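5-formaminoimidazole-4-carboxamide-1-(beta)-D-ribofuranosyl 5'-monophosphate synthetase (PDB 2R7L) catalyses the ATP- and formate-dependent formylation of the purine precursor AICAR to FAICAR without any folate, using a magnesium or manganese ion. Local coordinates at residues 99-102 against 103-107; 113-116 against 117-120. All coordinates share one frame; numbering follows the deposited sequence.

Contact 1. Residues 99-102 against 103-107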
loop_
_atom_site.group_PDB
_atom_site.type_symbol
_atom_site.label_atom_id
_atom_site.label_comp_id
_atom_site.label_asym_id
_atom_site.label_seq_id
_atom_site.Cartn_x
_atom_site.Cartn_y
_atom_site.Cartn_z
ATOM N N CYS A 99 14.602 -18.942 -30.695
ATOM C CA CYS A 99 15.008 -20.295 -30.345
ATOM C C CYS A 99 14.704 -21.246 -31.499
ATOM O O CYS A 99 15.517 -22.105 -31.840
ATOM C CB CYS A 99 14.279 -20.751 -29.075
ATOM S SG CYS A 99 14.723 -22.392 -28.454
ATOM N N GLY A 100 13.527 -21.070 -32.092
ATOM C CA GLY A 100 13.044 -21.930 -33.155
ATOM C C GLY A 100 11.980 -22.857 -32.624
ATOM O O GLY A 100 12.242 -23.657 -31.733
ATOM N N LEU A 101 10.775 -22.755 -33.165
ATOM C CA LEU A 101 9.647 -23.542 -32.671
ATOM C C LEU A 101 9.908 -25.050 -32.695
ATOM O O LEU A 101 9.366 -25.797 -31.875
ATOM C CB LEU A 101 8.372 -23.209 -33.447
ATOM C CG LEU A 101 7.146 -24.047 -33.089
ATOM C CD1 LEU A 101 6.759 -23.872 -31.619
ATOM C CD2 LEU A 101 5.979 -23.706 -33.998
ATOM N N ASP A 102 10.731 -25.499 -33.636
ATOM C CA ASP A 102 11.068 -26.914 -33.705
ATOM C C ASP A 102 12.054 -27.275 -32.602
ATOM O O ASP A 102 11.869 -28.267 -31.900
ATOM C CB ASP A 102 11.606 -27.287 -35.086
ATOM C CG ASP A 102 10.495 -27.561 -36.088
ATOM O OD1 ASP A 102 9.357 -27.847 -35.654
ATOM O OD2 ASP A 102 10.756 -27.492 -37.307
ATOM N N ASN A 103 13.091 -26.455 -32.447
ATOM C CA ASN A 103 13.996 -26.571 -31.313
ATOM C C ASN A 103 13.258 -26.507 -29.973
ATOM O O ASN A 103 13.667 -27.144 -29.009
ATOM C CB ASN A 103 15.058 -25.475 -31.361
ATOM C CG ASN A 103 16.006 -25.627 -32.534
ATOM O OD1 ASN A 103 16.167 -26.719 -33.085
ATOM N ND2 ASN A 103 16.649 -24.529 -32.919
ATOM N N VAL A 104 12.170 -25.739 -29.916
ATOM C CA VAL A 104 11.387 -25.613 -28.689
ATOM C C VAL A 104 10.622 -26.898 -28.394
ATOM O O VAL A 104 10.472 -27.285 -27.235
ATOM C CB VAL A 104 10.379 -24.433 -28.747
ATOM C CG1 VAL A 104 9.425 -24.490 -27.568
ATOM C CG2 VAL A 104 11.101 -23.094 -28.774
ATOM N N GLU A 105 10.144 -27.563 -29.439
ATOM C CA GLU A 105 9.282 -28.733 -29.255
ATOM C C GLU A 105 10.045 -30.002 -28.879
ATOM O O GLU A 105 9.472 -30.902 -28.262
ATOM C CB GLU A 105 8.429 -28.996 -30.502
ATOM C CG GLU A 105 7.482 -27.867 -30.877
ATOM C CD GLU A 105 6.327 -27.718 -29.908
ATOM O OE1 GLU A 105 5.815 -28.747 -29.423
ATOM O OE2 GLU A 105 5.924 -26.567 -29.637
ATOM N N ASN A 106 11.325 -30.078 -29.248
ATOM C CA ASN A 106 12.099 -31.305 -29.023
ATOM C C ASN A 106 13.623 -31.171 -28.859
ATOM O O ASN A 106 14.343 -32.166 -28.891
ATOM C CB ASN A 106 11.762 -32.360 -30.089
ATOM C CG ASN A 106 11.565 -31.761 -31.474
ATOM O OD1 ASN A 106 12.441 -31.072 -32.001
ATOM N ND2 ASN A 106 10.412 -32.040 -32.076
ATOM N N SER A 107 14.114 -29.953 -28.664
ATOM C CA SER A 107 15.545 -29.740 -28.466
ATOM C C SER A 107 15.841 -28.870 -27.235
ATOM O O SER A 107 16.988 -28.779 -26.794
ATOM C CB SER A 107 16.159 -29.123 -29.725
ATOM O OG SER A 107 17.446 -28.580 -29.477
#
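The side-chain amide of N103 donates in its own plane to C99: ND2 gives a hydrogen bond of 2.9 Å to C99 O. The carbonyl oxygen lies only 14° out of the amide plane, and the N-H points well at it (158°). N103 CG stands anti to its carbonyl carbon (chi1 -67°), which turns the amide back toward the preceding turn, and the side chain also touches K74. A second flat group, the carboxylate of E105, brings OE2 to 3.4 Å from L101 CD1; the two side chains lie side by side and point the same way. The carboxylate of D102 forms a salt bridge with R120 through OD1. C99 SG packs on V104 CG2 at 3.7 Å, a small apolar contact between two buried residues. The backbone between these groups is closed by V104 N, which donates to G100 O over 2.8 Å, and by N106 N, which donates to D102 O. G100 has a positive phi, at which a side chain would press on C99 O and crowd N103 ND2. It both ends helix 93-99 and serves as the N-cap of helix 101-106. The arrangement is thus a glycine-mediated junction between two helices of the Rossmann-like N-terminal region, the first of which, 93-99, carries the AICAR-binding S94.

Contact 2. Residues 113-116 against 117-120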
loop_
_atom_site.group_PDB
_atom_site.type_symbol
_atom_site.label_atom_id
_atom_site.label_comp_id
_atom_site.label_asym_id
_atom_site.label_seq_id
_atom_site.Cartn_x
_atom_site.Cartn_y
_atom_site.Cartn_z
ATOM N N PHE A 113 6.930 -22.955 -18.471
ATOM C CA PHE A 113 5.559 -22.687 -18.059
ATOM C C PHE A 113 4.635 -22.736 -19.278
ATOM O O PHE A 113 4.917 -22.113 -20.297
ATOM C CB PHE A 113 5.461 -21.319 -17.373
ATOM C CG PHE A 113 4.084 -20.994 -16.872
ATOM C CD1 PHE A 113 3.637 -21.494 -15.658
ATOM C CD2 PHE A 113 3.230 -20.198 -17.618
ATOM C CE1 PHE A 113 2.365 -21.201 -15.193
ATOM C CE2 PHE A 113 1.957 -19.903 -17.161
ATOM C CZ PHE A 113 1.525 -20.399 -15.940
ATOM N N GLY A 114 3.538 -23.479 -19.168
ATOM C CA GLY A 114 2.583 -23.601 -20.264
ATOM C C GLY A 114 2.523 -24.974 -20.920
ATOM O O GLY A 114 3.212 -25.911 -20.505
ATOM N N ASN A 115 1.684 -25.086 -21.948
ATOM C CA ASN A 115 1.517 -26.332 -22.693
ATOM C C ASN A 115 2.371 -26.298 -23.954
ATOM O O ASN A 115 2.027 -25.645 -24.934
ATOM C CB ASN A 115 0.038 -26.574 -23.024
ATOM C CG ASN A 115 -0.172 -27.769 -23.942
ATOM O OD1 ASN A 115 0.785 -28.384 -24.395
ATOM N ND2 ASN A 115 -1.432 -28.098 -24.219
ATOM N N ARG A 116 3.493 -27.004 -23.905
ATOM C CA ARG A 116 4.507 -26.986 -24.954
ATOM C C ARG A 116 3.979 -27.404 -26.328
ATOM O O ARG A 116 4.382 -26.846 -27.347
ATOM C CB ARG A 116 5.642 -27.926 -24.557
ATOM C CG ARG A 116 6.976 -27.607 -25.161
ATOM C CD ARG A 116 7.970 -28.668 -24.751
ATOM N NE ARG A 116 9.337 -28.164 -24.744
ATOM C CZ ARG A 116 10.020 -27.879 -23.643
ATOM N NH1 ARG A 116 9.465 -28.055 -22.449
ATOM N NH2 ARG A 116 11.262 -27.424 -23.736
ATOM N N ARG A 117 3.093 -28.396 -26.346
ATOM C CA ARG A 117 2.563 -28.933 -27.596
ATOM C C ARG A 117 1.707 -27.901 -28.334
ATOM O O ARG A 117 1.702 -27.845 -29.563
ATOM C CB ARG A 117 1.728 -30.193 -27.329
ATOM C CG ARG A 117 2.474 -31.357 -26.675
ATOM C CD ARG A 117 3.396 -32.094 -27.649
ATOM N NE ARG A 117 4.784 -31.648 -27.537
ATOM C CZ ARG A 117 5.794 -32.129 -28.259
ATOM N NH1 ARG A 117 5.582 -33.082 -29.160
ATOM N NH2 ARG A 117 7.020 -31.652 -28.079
ATOM N N ILE A 118 0.995 -27.074 -27.574
ATOM C CA ILE A 118 0.001 -26.176 -28.147
ATOM C C ILE A 118 0.610 -24.940 -28.803
ATOM O O ILE A 118 -0.082 -24.182 -29.476
ATOM C CB ILE A 118 -1.074 -25.783 -27.112
ATOM C CG1 ILE A 118 -2.396 -25.483 -27.814
ATOM C CG2 ILE A 118 -0.605 -24.619 -26.243
ATOM C CD1 ILE A 118 -3.499 -25.081 -26.885
ATOM N N LEU A 119 1.910 -24.747 -28.633
ATOM C CA LEU A 119 2.582 -23.623 -29.260
ATOM C C LEU A 119 2.584 -23.785 -30.779
ATOM O O LEU A 119 2.766 -22.818 -31.522
ATOM C CB LEU A 119 4.015 -23.484 -28.733
ATOM C CG LEU A 119 4.189 -23.178 -27.235
ATOM C CD1 LEU A 119 5.660 -22.996 -26.894
ATOM C CD2 LEU A 119 3.389 -21.953 -26.817
ATOM N N ARG A 120 2.380 -25.016 -31.230
ATOM C CA ARG A 120 2.380 -25.319 -32.650
ATOM C C ARG A 120 1.031 -24.956 -33.258
ATOM O O ARG A 120 0.943 -24.583 -34.423
ATOM C CB ARG A 120 2.693 -26.796 -32.879
ATOM C CG ARG A 120 3.405 -27.050 -34.184
ATOM C CD ARG A 120 3.766 -28.503 -34.353
ATOM N NE ARG A 120 5.167 -28.804 -34.054
ATOM C CZ ARG A 120 6.210 -28.179 -34.592
ATOM N NH1 ARG A 120 7.439 -28.552 -34.268
ATOM N NH2 ARG A 120 6.033 -27.174 -35.439
#
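N115 turns its side chain over the start of the 117-120 segment, and its OD1 is approached by two backbone amides. R117 N lies 3.0 Å from N115 OD1 and I118 N 3.4 Å from it, both weak hydrogen bonds. The trans chi1 of N115 (173°) carries OD1 to these N-H groups. On the other branch of the amide, ND2 is bound to G289 O, so both ends of the flat group have partners. With an alanine in place of N115, the amides of R117 and I118 would probably lose their side-chain acceptor, and G289 O its donor. The bond from OD1 to R117 N makes this a weak Asx turn, and N115 O adds the bond of a beta turn by accepting from I118 N at 3.2 Å, with the donor well above the carbonyl plane. Residues 117-120 go on with helical backbone angles but without the regular bonds. R116 takes part through its backbone: its O accepts a weak bond from L119 N and lies 3.7 Å from L119 CG. Its extended side chain leads away to V104 O, through NE, and to the C-terminal carboxylate of S361, through NH1. R117 CB lies 3.6 Å from N115 OD1; beyond it the chain bends at chi2 and chi3, and NH2 makes a long, weak ion pair with E105 OE1. I118 crosses the N115 side chain at about a right angle, its CB 3.7 Å from N115 ND2.

Contacts 1 and 2 follow each other along the chain in the same Rossmann-like region, with their centres about 11 Å apart, and they touch directly. Contact 1 is the more exposed of the two: it lies on helix 101-106, about 17 Å from the centre of the chain. Contact 2 is buried, about 12 Å from that centre, in the loop between helices 101-106 and 125-135. Contact 1 combines backbone helical bonds, some weak, with one side-chain bond at the junction, whereas mostly weak turn bonds around an asparagine hold the second. Arginines of contact 2 reach acidic and carbonyl groups of helix 101-106, and E105 CG packs 3.5 Å from R120 NH1.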